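Local coordinates for protein enoyl-CoA hydratase (Mycobacterium smegmatis, PDB 3PE8) that probably catalyses the reversible hydration of the double bond of enoyl-CoA thioesters and carries a bound zinc ion, at residues L117-N122 / T175-H180; I96-G101 / D182-A187; F125-A130 / R155-G160; L110-D115 / W138-R143; S8-V13 / A35-T40. All coordinates share one frame; numbering follows the deposited sequence.

Contact 1: L117-N122 / T175-H180; sequences LIASEN and TEVVAH
Ala119 and Val177 sit abreast in a parallel pair of strands at one edge of the larger sheet of the crotonase fold, where the short strand 177-178 is added outside strand 116-120. Two backbone bonds grip Ala119, its N giving to Glu176 O and its O taking from Val178 N, and Glu121 N bonds Val178 O. On one face of the sheet Ala119 CB looks at Val177 CG2 across 4.3 Å, with helix 165-171 against Val177. On the other, Ile118 CG2 and Val178 CG2 approach loosely, at 4.5 Å, with helix 183-195 behind them. Ile118 and Glu176 lie side by side and point the same way. The Glu176 carboxylate runs on to Arg189 and, with Thr175 OG1, to Arg155 of the second subunit, so this edge of the sheet reaches that interface.

Thr175 holds Leu117 O twice, through its N (2.9 Å) and through OG1 (2.9 Å), from opposite faces of the carbonyl plane. Its OG1 stands between the backbone N and the carbonyl carbon (chi1 64°), which lets one residue supply both donors.

Glu121 CG is likewise between backbone N and carbonyl carbon, and His180 N meets Glu121 OE2 from above the carboxylate plane in a nearly straight bond (2.9 Å, 172°). His180, whose NE2 is held by Asp63, is crossed at about a right angle by Asn122, the amide plane 34° from the ring. Ser120 OG lies in the ring plane 2.8 Å from His180 ND1, in a hydrogen bond that either could donate, and closes an ST turn by accepting Asn122 N at 3.0 Å.

Contact 2: I96-G101 / D182-A187; sequences IGAING and DLLTAA
Strand 96-99, with Ile96 and Ala98 turned to Ala187 and Leu183, runs almost antiparallel to helix 183-187, the two axes 8.8 Å apart at closest and 164° between their directions. Ala98 is at the middle of the meeting. Its CB points at the helix and meets three residues there: it comes 3.9 Å from Leu183 CG, 4.1 Å from Ala187 CB and 4.2 Å from Leu184 CD2. With an alanine on each side, the backbones draw near, the CA atoms of Ala98 and Ala187 being 6.3 Å apart. This is one layer of the crotonase fold, the helix lying over one face of the central sheet, while Ile99 points to the opposite face. Leu183 does most of the reaching from the helix. Its CG is anti to the backbone N (chi1 174°), and the two methyls divide the work: CD1 rests on Ala98 CB, and CD2 tucks against Asn100, 3.5 Å from Asn100 CB. The amide of Asn100 is engaged elsewhere, ND2 with Asp63 OD1 and OD1 with Gly61 N. At the start of the strand, Ile96 splits its branches over Ala187, with CD1 3.9 Å from Ala187 O and CG2 4.3 Å from Ala187 CB; the same side chain also meets Val190 and Ala191 on the next turn of the helix.

Contact 3: F125-A130 / R155-G160; sequences FADTHA and RMSLTG. With ZN (zinc ion), chain C.
Asp127 uses both carboxylate oxygens at once, OD2 to bind Ser157 across the contact and OD1 to close an Asx turn that holds the zinc ligand His129. The first bond ties the loop after strand 124-126 of this crotonase fold to the end of helix 150-159: Ser157 OG donates to Asp127 OD2 over 2.7 Å, on the anti lone pair, away from the other oxygen. Asp127 CG is anti to its backbone N (chi1 178°), which places CG on the helix side. In the Asx turn OD1 accepts His129 N, and it also takes His129 ND1 at 2.6 Å. These two donors come from opposite faces of the carboxylate plane, so the imidazole is steadied with NE2 directed at the metal. Zinc is bound by His129 NE2 at 2.3 Å, by two waters and by Glu109. Asp127 is thus a second-shell residue of the zinc site, and Ser157 probably helps to position it; Tyr209 of the third subunit bonds to the same Ser157 OG.

Elsewhere one apolar touch and several waters complete the join. The bent end of Met156 brings CE to 4.1 Å from Phe125 CB. One water bridges Asp127 N to Met156 O, and another accepts from Ala130 N and lies 2.8 Å from Ser157 O. Where the helix ends, Gly160 has positive phi, and its CA comes 3.4 Å from Asp127 O in a CA-H...O contact.

Contact 4: L110-D115 / W138-R143; sequences LALYCD and WGLSVR
Apolar contact comes first between Leu110 and Trp138, which lie side by side and point the same way, Leu110 CD2 4.0 Å from Trp138 CZ3. Leu112 is directed at the other segment and meets two residues of it: its CB is 4.0 Å from Arg143 CB, and its CD1 is 4.4 Å from Leu140 CG. Among the flat groups, Tyr113 and Arg143 cross with their planes 36° apart. Arg143 is extended from CG to NE, and Tyr113 CD1 lies 3.7 Å above one face of its guanidinium, toward the rim, while Arg143 NH1 comes obliquely to Tyr113 CE1 at 3.3 Å. The Tyr113 ring also stacks on Trp88.

These residues join helix 106-113 to the start of helix 140-148 beside the zinc site of this crotonase-fold enzyme. Glu109, a zinc ligand one residue before the first segment, accepts from Trp138 N and Leu140 N through OE1, so the second segment probably helps to position it. Gly139 takes the N-cap position, and its O receives both Val142 N and Arg143 N.

A water adds a polar link. It lies 2.6 Å from Tyr113 OH and accepts from Arg143 NH1 at 3.0 Å, in the plane of the guanidinium and at its edge.

Contact 5: S8-V13 / A35-T40; sequences SPVLLV and AELRST
The start of strand 11-16, an outermost strand of the larger sheet of this crotonase-fold chain, and the residue before it lie against the first turns of helix 35-50, away from the zinc site, with Val10 and Leu11 meeting Glu36, Leu37 and Thr40. Val10 points at the helix and uses its two methyls separately. CG1 goes to the carboxylate end of Glu36, 3.8 Å from Glu36 OE1, and CG2 slides past Leu37, 4.0 Å from Leu37 CD1. That same Leu37 methyl presses on the backbone, 3.4 Å from Val10 O. In Leu37 chi1 (179°) puts CG anti to the backbone N, and the end of the side chain then comes nearer to Val10 although its first bond does not aim that way.

Leu11 crosses Leu37 at about a right angle, CD1 to CD1. It runs alongside Thr40 in the opposite sense, its CB 3.8 Å from Thr40 CG2. Thr40 OG1 gives a hydrogen bond of 2.8 Å to Glu36 O, which also accepts Thr40 N from the opposite face of its plane. Further along, Leu11 packs on Phe41 and Ala44 of the same helix.

At the exposed side, one water accepts from Val10 N at 2.9 Å and donates to Glu36 OE2 at 3.0 Å. The chemistry is therefore split: methyl groups fill the inner side of the contact, the exposed carboxylate of Glu36 is tied to the backbone N of Val10 through water, and with its hydroxyl bonded inside the helix, Thr40 presents CG2 to Leu11.

Along the chain contact 5 closes first. Contact 1 then lies within the loop closed by contact 2, and contact 3 within that closed by contact 1, while contact 4 alternates with contacts 1 and 3. Contacts 1 and 2, centres about 6 Å apart, share adjacent strands 116-120 and 95-99, where Ile118 backbone atoms probably bond to Gly97 and Ile99. Contact 5 reaches the same sheet from the far strand, its centre about 24 Å from that of contact 1. Contacts 3 and 4, centres about 14 Å apart, meet through Leu140. Thus contacts 1, 2 and 5 build the sheet and its helices, while 3 and 4 flank the zinc site at the interface with the third subunit.

Contact 1: L117-N122 / T175-H180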
# COMPACT_ATOMS: atom_id res chain seq x y z
N LEU A 117 -14.90 4.87 22.04
CA LEU A 117 -14.79 5.86 23.12
C LEU A 117 -16.15 6.46 23.43
O LEU A 117 -16.95 6.77 22.52
CB LEU A 117 -13.83 6.99 22.75
CG LEU A 117 -12.36 6.64 22.54
CD1 LEU A 117 -11.50 7.89 22.29
CD2 LEU A 117 -11.81 5.90 23.78
N ILE A 118 -16.40 6.65 24.73
CA ILE A 118 -17.50 7.42 25.25
C ILE A 118 -16.89 8.46 26.18
O ILE A 118 -15.96 8.17 26.90
CB ILE A 118 -18.47 6.53 26.04
CG1 ILE A 118 -19.05 5.44 25.13
CG2 ILE A 118 -19.59 7.40 26.69
CD1 ILE A 118 -19.74 4.28 25.94
N ALA A 119 -17.38 9.70 26.15
CA ALA A 119 -16.80 10.78 26.92
C ALA A 119 -17.77 11.38 27.90
O ALA A 119 -18.92 11.57 27.59
CB ALA A 119 -16.31 11.91 26.01
N SER A 120 -17.27 11.72 29.08
CA SER A 120 -17.92 12.68 29.95
C SER A 120 -17.93 14.07 29.29
O SER A 120 -17.03 14.42 28.50
CB SER A 120 -17.13 12.73 31.27
OG SER A 120 -17.59 13.75 32.09
N GLU A 121 -18.92 14.88 29.69
CA GLU A 121 -18.98 16.28 29.33
C GLU A 121 -17.66 16.99 29.75
O GLU A 121 -17.27 17.98 29.15
CB GLU A 121 -20.18 16.95 30.03
CG GLU A 121 -20.08 16.91 31.57
CD GLU A 121 -21.40 17.11 32.31
OE1 GLU A 121 -22.34 17.73 31.72
OE2 GLU A 121 -21.53 16.64 33.47
N ASN A 122 -17.01 16.43 30.77
CA ASN A 122 -15.70 16.91 31.29
C ASN A 122 -14.47 16.43 30.57
O ASN A 122 -13.34 16.85 30.87
CB ASN A 122 -15.60 16.50 32.77
CG ASN A 122 -16.63 17.21 33.60
OD1 ASN A 122 -17.14 18.27 33.20
ND2 ASN A 122 -16.94 16.65 34.77
N THR A 175 -17.89 8.43 20.37
CA THR A 175 -19.21 8.03 19.86
C THR A 175 -20.41 8.67 20.58
O THR A 175 -21.55 8.69 20.07
CB THR A 175 -19.41 6.51 19.91
OG1 THR A 175 -19.41 6.02 21.26
CG2 THR A 175 -18.36 5.76 19.05
N GLU A 176 -20.16 9.19 21.78
CA GLU A 176 -21.21 9.61 22.70
C GLU A 176 -20.59 10.49 23.78
O GLU A 176 -19.47 10.23 24.22
CB GLU A 176 -21.86 8.36 23.31
CG GLU A 176 -23.06 8.60 24.14
CD GLU A 176 -23.73 7.31 24.66
OE1 GLU A 176 -23.17 6.18 24.52
OE2 GLU A 176 -24.81 7.45 25.29
N VAL A 177 -21.33 11.52 24.17
CA VAL A 177 -20.98 12.40 25.28
C VAL A 177 -22.15 12.38 26.25
O VAL A 177 -23.31 12.59 25.84
CB VAL A 177 -20.70 13.85 24.86
CG1 VAL A 177 -20.46 14.71 26.09
CG2 VAL A 177 -19.48 13.86 23.94
N VAL A 178 -21.84 12.14 27.53
CA VAL A 178 -22.85 12.04 28.59
C VAL A 178 -22.44 12.87 29.80
O VAL A 178 -21.28 13.24 29.95
CB VAL A 178 -23.07 10.58 29.05
CG1 VAL A 178 -23.58 9.71 27.87
CG2 VAL A 178 -21.79 9.98 29.63
N ALA A 179 -23.42 13.16 30.67
CA ALA A 179 -23.13 13.83 31.91
C ALA A 179 -22.07 13.05 32.67
O ALA A 179 -22.03 11.82 32.65
CB ALA A 179 -24.45 13.95 32.78
N HIS A 180 -21.25 13.76 33.42
CA HIS A 180 -20.15 13.09 34.09
C HIS A 180 -20.61 11.92 34.97
O HIS A 180 -19.99 10.84 34.96
CB HIS A 180 -19.38 14.10 34.97
CG HIS A 180 -18.14 13.52 35.56
ND1 HIS A 180 -17.00 13.31 34.81
CD2 HIS A 180 -17.87 13.06 36.81
CE1 HIS A 180 -16.08 12.76 35.58
NE2 HIS A 180 -16.57 12.61 36.80

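Contact 2: I96-G101 / D182-A187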
# COMPACT_ATOMS: atom_id res chain seq x y z
N ILE A 96 -13.49 -0.54 25.47
CA ILE A 96 -14.26 0.70 25.49
C ILE A 96 -13.51 1.66 26.40
O ILE A 96 -13.21 1.32 27.56
CB ILE A 96 -15.67 0.52 26.09
CG1 ILE A 96 -16.50 -0.39 25.20
CG2 ILE A 96 -16.37 1.93 26.27
CD1 ILE A 96 -17.73 -1.00 25.93
N GLY A 97 -13.13 2.82 25.88
CA GLY A 97 -12.53 3.87 26.71
C GLY A 97 -13.61 4.79 27.22
O GLY A 97 -14.35 5.38 26.40
N ALA A 98 -13.73 4.92 28.55
CA ALA A 98 -14.69 5.84 29.17
C ALA A 98 -13.86 7.01 29.67
O ALA A 98 -13.20 6.95 30.72
CB ALA A 98 -15.45 5.14 30.31
N ILE A 99 -13.84 8.05 28.85
CA ILE A 99 -12.91 9.18 29.10
C ILE A 99 -13.57 10.16 30.05
O ILE A 99 -14.49 10.90 29.66
CB ILE A 99 -12.52 9.85 27.80
CG1 ILE A 99 -12.09 8.84 26.72
CG2 ILE A 99 -11.38 10.87 28.08
CD1 ILE A 99 -10.95 7.88 27.18
N ASN A 100 -13.06 10.20 31.28
CA ASN A 100 -13.68 10.92 32.39
C ASN A 100 -13.16 12.34 32.61
O ASN A 100 -13.69 13.06 33.42
CB ASN A 100 -13.50 10.13 33.69
CG ASN A 100 -12.03 9.88 34.01
OD1 ASN A 100 -11.35 9.15 33.27
ND2 ASN A 100 -11.52 10.49 35.09
N GLY A 101 -12.10 12.71 31.91
CA GLY A 101 -11.42 13.99 32.10
C GLY A 101 -10.34 14.11 31.04
O GLY A 101 -10.43 13.47 29.97
N ASP A 182 -22.96 9.95 34.65
CA ASP A 182 -23.50 8.88 33.84
C ASP A 182 -22.46 8.16 32.98
O ASP A 182 -22.80 7.29 32.21
CB ASP A 182 -24.55 9.47 32.91
CG ASP A 182 -25.76 10.01 33.65
OD1 ASP A 182 -26.06 9.50 34.78
OD2 ASP A 182 -26.42 10.94 33.09
N LEU A 183 -21.19 8.54 33.10
CA LEU A 183 -20.16 8.02 32.20
C LEU A 183 -20.05 6.50 32.27
O LEU A 183 -20.15 5.82 31.25
CB LEU A 183 -18.79 8.63 32.54
CG LEU A 183 -17.64 8.03 31.73
CD1 LEU A 183 -17.88 8.25 30.27
CD2 LEU A 183 -16.27 8.63 32.18
N LEU A 184 -19.80 5.95 33.46
CA LEU A 184 -19.67 4.49 33.55
C LEU A 184 -21.01 3.77 33.36
O LEU A 184 -21.02 2.70 32.79
CB LEU A 184 -18.95 4.05 34.82
CG LEU A 184 -17.40 4.07 34.77
CD1 LEU A 184 -16.81 2.90 33.90
CD2 LEU A 184 -16.82 5.34 34.29
N THR A 185 -22.13 4.39 33.75
CA THR A 185 -23.45 3.90 33.34
C THR A 185 -23.52 3.70 31.83
O THR A 185 -23.95 2.64 31.32
CB THR A 185 -24.54 4.89 33.81
OG1 THR A 185 -24.45 5.03 35.21
CG2 THR A 185 -25.96 4.36 33.43
N ALA A 186 -23.13 4.71 31.06
CA ALA A 186 -23.17 4.62 29.63
C ALA A 186 -22.26 3.58 29.05
O ALA A 186 -22.62 2.90 28.06
CB ALA A 186 -22.85 6.01 28.98
N ALA A 187 -21.04 3.51 29.58
CA ALA A 187 -20.08 2.52 29.12
C ALA A 187 -20.59 1.10 29.39
O ALA A 187 -20.44 0.22 28.53
CB ALA A 187 -18.75 2.73 29.75

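Contact 3: F125-A130 / R155-G160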
# COMPACT_ATOMS: atom_id res chain seq x y z
N PHE A 125 -9.21 16.64 25.26
CA PHE A 125 -8.15 15.87 24.60
C PHE A 125 -7.09 16.85 24.12
O PHE A 125 -7.41 17.90 23.58
CB PHE A 125 -8.74 15.13 23.40
CG PHE A 125 -9.85 14.20 23.74
CD1 PHE A 125 -11.18 14.64 23.83
CD2 PHE A 125 -9.56 12.87 24.02
CE1 PHE A 125 -12.18 13.71 24.14
CE2 PHE A 125 -10.57 11.99 24.35
CZ PHE A 125 -11.84 12.42 24.43
N ALA A 126 -5.83 16.51 24.33
CA ALA A 126 -4.73 17.37 23.86
C ALA A 126 -3.48 16.60 23.55
O ALA A 126 -3.23 15.55 24.13
CB ALA A 126 -4.43 18.51 24.91
N ASP A 127 -2.70 17.15 22.62
CA ASP A 127 -1.40 16.63 22.26
C ASP A 127 -0.36 17.67 22.58
O ASP A 127 -0.30 18.72 21.92
CB ASP A 127 -1.33 16.28 20.79
CG ASP A 127 0.03 15.78 20.38
OD1 ASP A 127 0.79 15.40 21.28
OD2 ASP A 127 0.41 15.83 19.20
N THR A 128 0.46 17.43 23.60
CA THR A 128 1.50 18.37 23.95
C THR A 128 2.92 17.94 23.54
O THR A 128 3.90 18.56 23.99
CB THR A 128 1.48 18.68 25.44
OG1 THR A 128 1.84 17.50 26.20
CG2 THR A 128 0.11 19.20 25.84
N HIS A 129 3.03 16.90 22.70
CA HIS A 129 4.35 16.38 22.30
C HIS A 129 5.24 17.50 21.85
O HIS A 129 6.42 17.57 22.28
CB HIS A 129 4.27 15.32 21.17
CG HIS A 129 3.83 13.95 21.59
ND1 HIS A 129 2.54 13.50 21.46
CD2 HIS A 129 4.52 12.93 22.19
CE1 HIS A 129 2.45 12.27 21.93
NE2 HIS A 129 3.64 11.90 22.35
N ALA A 130 4.75 18.37 20.99
CA ALA A 130 5.61 19.42 20.44
C ALA A 130 6.05 20.36 21.55
O ALA A 130 7.25 20.67 21.65
CB ALA A 130 4.94 20.18 19.31
N ARG A 155 -4.09 20.77 13.81
CA ARG A 155 -4.35 21.89 14.70
C ARG A 155 -4.04 21.48 16.15
O ARG A 155 -3.38 22.24 16.88
CB ARG A 155 -5.79 22.41 14.54
CG ARG A 155 -6.10 23.62 15.39
CD ARG A 155 -7.48 24.15 15.09
NE ARG A 155 -7.86 25.11 16.12
CZ ARG A 155 -8.69 26.12 15.97
NH1 ARG A 155 -9.27 26.40 14.82
NH2 ARG A 155 -8.91 26.92 17.01
N MET A 156 -4.55 20.34 16.60
CA MET A 156 -4.25 19.86 17.96
C MET A 156 -2.76 19.74 18.23
O MET A 156 -2.24 20.25 19.24
CB MET A 156 -4.94 18.52 18.20
CG MET A 156 -6.43 18.63 18.34
SD MET A 156 -7.31 17.08 18.52
CE MET A 156 -6.74 16.58 20.16
N SER A 157 -2.06 19.05 17.36
CA SER A 157 -0.63 18.77 17.58
C SER A 157 0.25 20.00 17.55
O SER A 157 1.23 20.10 18.30
CB SER A 157 -0.13 17.76 16.58
OG SER A 157 -0.70 16.49 16.82
N LEU A 158 -0.10 20.96 16.70
CA LEU A 158 0.76 22.13 16.54
C LEU A 158 0.44 23.24 17.57
O LEU A 158 1.33 24.01 17.91
CB LEU A 158 0.68 22.65 15.12
CG LEU A 158 1.01 21.59 14.07
CD1 LEU A 158 0.78 22.20 12.67
CD2 LEU A 158 2.42 20.94 14.31
N THR A 159 -0.82 23.32 18.03
CA THR A 159 -1.20 24.30 19.06
C THR A 159 -1.00 23.80 20.48
O THR A 159 -0.67 24.60 21.35
CB THR A 159 -2.67 24.78 18.93
OG1 THR A 159 -3.55 23.68 19.20
CG2 THR A 159 -2.98 25.46 17.55
N GLY A 160 -1.23 22.51 20.70
CA GLY A 160 -1.30 21.93 22.04
C GLY A 160 -2.58 22.24 22.79
O GLY A 160 -2.67 21.92 23.98
ZN ZN C . 3.48 9.72 23.20
O HOH W 1 -3.84 19.43 21.40
O HOH W 2 1.83 20.42 21.17
O HOH W 3 2.33 17.86 19.52
O HOH W 4 3.62 10.35 25.35
O HOH W 5 4.94 8.62 22.74

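Contact 4: L110-D115 / W138-R143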
# COMPACT_ATOMS: atom_id res chain seq x y z
N LEU A 110 -3.35 6.46 24.56
CA LEU A 110 -4.14 5.37 25.17
C LEU A 110 -5.59 5.39 24.70
O LEU A 110 -6.16 4.36 24.32
CB LEU A 110 -4.09 5.40 26.70
CG LEU A 110 -2.94 4.83 27.48
CD1 LEU A 110 -3.41 4.72 28.95
CD2 LEU A 110 -2.43 3.47 26.98
N ALA A 111 -6.20 6.57 24.67
CA ALA A 111 -7.57 6.69 24.20
C ALA A 111 -7.71 6.23 22.76
O ALA A 111 -8.67 5.58 22.41
CB ALA A 111 -8.10 8.14 24.39
N LEU A 112 -6.75 6.62 21.92
CA LEU A 112 -6.73 6.29 20.49
C LEU A 112 -6.59 4.78 20.23
O LEU A 112 -6.96 4.33 19.15
CB LEU A 112 -5.62 7.08 19.78
CG LEU A 112 -5.90 8.57 19.64
CD1 LEU A 112 -4.59 9.33 19.22
CD2 LEU A 112 -7.01 8.89 18.65
N TYR A 113 -6.02 4.02 21.16
CA TYR A 113 -5.96 2.57 21.03
C TYR A 113 -7.31 1.88 21.25
O TYR A 113 -7.50 0.76 20.80
CB TYR A 113 -5.00 1.96 22.07
CG TYR A 113 -3.54 1.98 21.73
CD1 TYR A 113 -3.04 1.26 20.69
CD2 TYR A 113 -2.67 2.71 22.51
CE1 TYR A 113 -1.69 1.25 20.40
CE2 TYR A 113 -1.31 2.71 22.23
CZ TYR A 113 -0.82 2.00 21.18
OH TYR A 113 0.54 2.01 20.92
N CYS A 114 -8.20 2.52 22.00
CA CYS A 114 -9.48 1.86 22.30
C CYS A 114 -10.32 1.64 21.05
O CYS A 114 -10.27 2.43 20.12
CB CYS A 114 -10.27 2.69 23.31
SG CYS A 114 -9.48 2.86 24.95
N ASP A 115 -11.14 0.60 21.05
CA ASP A 115 -12.04 0.36 19.94
C ASP A 115 -13.14 1.39 19.85
O ASP A 115 -13.47 1.83 18.74
CB ASP A 115 -12.64 -1.03 20.05
CG ASP A 115 -11.59 -2.13 19.96
OD1 ASP A 115 -10.89 -2.19 18.91
OD2 ASP A 115 -11.43 -2.90 20.93
N TRP A 138 3.60 6.09 20.21
CA TRP A 138 2.48 5.19 20.46
C TRP A 138 1.31 5.49 19.53
O TRP A 138 0.14 5.29 19.88
CB TRP A 138 2.00 5.30 21.91
CG TRP A 138 2.80 4.57 22.94
CD1 TRP A 138 3.99 3.92 22.78
CD2 TRP A 138 2.47 4.45 24.34
NE1 TRP A 138 4.42 3.38 23.98
CE2 TRP A 138 3.50 3.71 24.95
CE3 TRP A 138 1.39 4.90 25.12
CZ2 TRP A 138 3.49 3.40 26.31
CZ3 TRP A 138 1.39 4.61 26.46
CH2 TRP A 138 2.43 3.87 27.05
N GLY A 139 1.65 5.92 18.34
CA GLY A 139 0.67 6.06 17.27
C GLY A 139 -0.11 7.34 17.15
O GLY A 139 -0.97 7.43 16.25
N LEU A 140 0.18 8.35 17.96
CA LEU A 140 -0.59 9.58 17.86
C LEU A 140 -0.63 10.12 16.43
O LEU A 140 -1.67 10.57 15.95
CB LEU A 140 -0.08 10.63 18.82
CG LEU A 140 -0.99 11.84 19.05
CD1 LEU A 140 -0.86 12.34 20.44
CD2 LEU A 140 -0.57 12.91 17.99
N SER A 141 0.51 10.15 15.74
CA SER A 141 0.57 10.82 14.45
C SER A 141 -0.13 10.04 13.32
O SER A 141 -0.40 10.59 12.25
CB SER A 141 2.02 11.18 14.08
OG SER A 141 2.85 10.06 13.93
N VAL A 142 -0.45 8.79 13.60
CA VAL A 142 -1.22 7.95 12.69
C VAL A 142 -2.70 7.96 13.07
O VAL A 142 -3.57 8.21 12.24
CB VAL A 142 -0.69 6.52 12.68
CG1 VAL A 142 -1.50 5.64 11.72
CG2 VAL A 142 0.82 6.58 12.29
N ARG A 143 -2.97 7.68 14.35
CA ARG A 143 -4.35 7.50 14.77
C ARG A 143 -5.13 8.80 15.01
O ARG A 143 -6.35 8.79 14.90
CB ARG A 143 -4.45 6.60 16.00
CG ARG A 143 -3.88 5.21 15.79
CD ARG A 143 -4.28 4.20 16.89
NE ARG A 143 -3.67 2.93 16.54
CZ ARG A 143 -2.46 2.52 16.91
NH1 ARG A 143 -1.74 3.20 17.80
NH2 ARG A 143 -1.97 1.38 16.39
O HOH W 6 0.97 1.96 18.33

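Contact 5: S8-V13 / A35-T40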
# COMPACT_ATOMS: atom_id res chain seq x y z
N SER A 8 -2.68 2.44 47.80
CA SER A 8 -3.61 1.64 46.95
C SER A 8 -2.94 1.18 45.67
O SER A 8 -1.90 1.71 45.28
CB SER A 8 -4.86 2.45 46.63
N PRO A 9 -3.52 0.17 45.00
CA PRO A 9 -2.88 -0.28 43.77
C PRO A 9 -2.97 0.80 42.70
O PRO A 9 -3.92 1.59 42.67
CB PRO A 9 -3.71 -1.49 43.36
CG PRO A 9 -5.02 -1.27 43.97
CD PRO A 9 -4.76 -0.57 45.27
N VAL A 10 -1.99 0.79 41.81
CA VAL A 10 -1.97 1.76 40.72
C VAL A 10 -3.03 1.49 39.66
O VAL A 10 -3.28 2.36 38.84
CB VAL A 10 -0.58 1.86 40.01
CG1 VAL A 10 0.48 2.43 40.99
CG2 VAL A 10 -0.18 0.53 39.36
N LEU A 11 -3.64 0.30 39.67
CA LEU A 11 -4.68 -0.08 38.70
C LEU A 11 -5.77 -0.83 39.42
O LEU A 11 -5.49 -1.86 40.03
CB LEU A 11 -4.15 -0.96 37.57
CG LEU A 11 -5.13 -1.20 36.42
CD1 LEU A 11 -5.29 0.03 35.54
CD2 LEU A 11 -4.64 -2.41 35.58
N LEU A 12 -6.99 -0.32 39.41
CA LEU A 12 -8.12 -1.03 40.01
C LEU A 12 -8.77 -1.92 38.97
O LEU A 12 -8.84 -1.55 37.79
CB LEU A 12 -9.14 -0.06 40.59
CG LEU A 12 -8.58 0.86 41.67
CD1 LEU A 12 -9.60 1.92 42.02
CD2 LEU A 12 -8.16 0.09 42.91
N VAL A 13 -9.22 -3.10 39.41
CA VAL A 13 -9.81 -4.10 38.50
C VAL A 13 -11.14 -4.58 39.09
O VAL A 13 -11.19 -4.99 40.24
CB VAL A 13 -8.86 -5.30 38.27
CG1 VAL A 13 -9.46 -6.35 37.32
CG2 VAL A 13 -7.45 -4.86 37.79
N ALA A 35 6.36 3.70 34.97
CA ALA A 35 6.78 2.36 34.56
C ALA A 35 5.91 1.29 35.17
O ALA A 35 5.49 0.36 34.49
CB ALA A 35 8.31 2.14 34.93
N GLU A 36 5.64 1.40 36.46
CA GLU A 36 4.77 0.44 37.15
C GLU A 36 3.36 0.41 36.58
O GLU A 36 2.82 -0.67 36.33
CB GLU A 36 4.72 0.72 38.66
CG GLU A 36 3.92 -0.31 39.45
CD GLU A 36 3.64 0.09 40.90
OE1 GLU A 36 4.02 1.21 41.31
OE2 GLU A 36 3.01 -0.74 41.61
N LEU A 37 2.76 1.57 36.35
CA LEU A 37 1.39 1.57 35.82
C LEU A 37 1.37 1.04 34.40
O LEU A 37 0.47 0.28 34.04
CB LEU A 37 0.78 2.96 35.93
CG LEU A 37 -0.65 3.10 35.38
CD1 LEU A 37 -1.61 2.01 35.95
CD2 LEU A 37 -1.15 4.53 35.71
N ARG A 38 2.36 1.39 33.58
CA ARG A 38 2.41 0.85 32.22
C ARG A 38 2.47 -0.67 32.24
O ARG A 38 1.66 -1.35 31.60
CB ARG A 38 3.60 1.43 31.44
CG ARG A 38 3.47 2.88 31.08
CD ARG A 38 4.65 3.40 30.17
NE ARG A 38 6.03 3.10 30.57
CZ ARG A 38 6.86 3.91 31.25
NH1 ARG A 38 6.47 5.10 31.69
NH2 ARG A 38 8.10 3.51 31.52
N SER A 39 3.39 -1.22 33.02
CA SER A 39 3.56 -2.67 33.15
C SER A 39 2.26 -3.34 33.58
O SER A 39 1.82 -4.35 33.00
CB SER A 39 4.63 -2.98 34.19
OG SER A 39 4.80 -4.39 34.34
N THR A 40 1.68 -2.78 34.63
CA THR A 40 0.47 -3.33 35.24
C THR A 40 -0.72 -3.25 34.26
O THR A 40 -1.49 -4.22 34.11
CB THR A 40 0.15 -2.62 36.58
OG1 THR A 40 1.27 -2.77 37.47
CG2 THR A 40 -1.09 -3.23 37.24
O HOH W 7 0.21 -0.95 42.63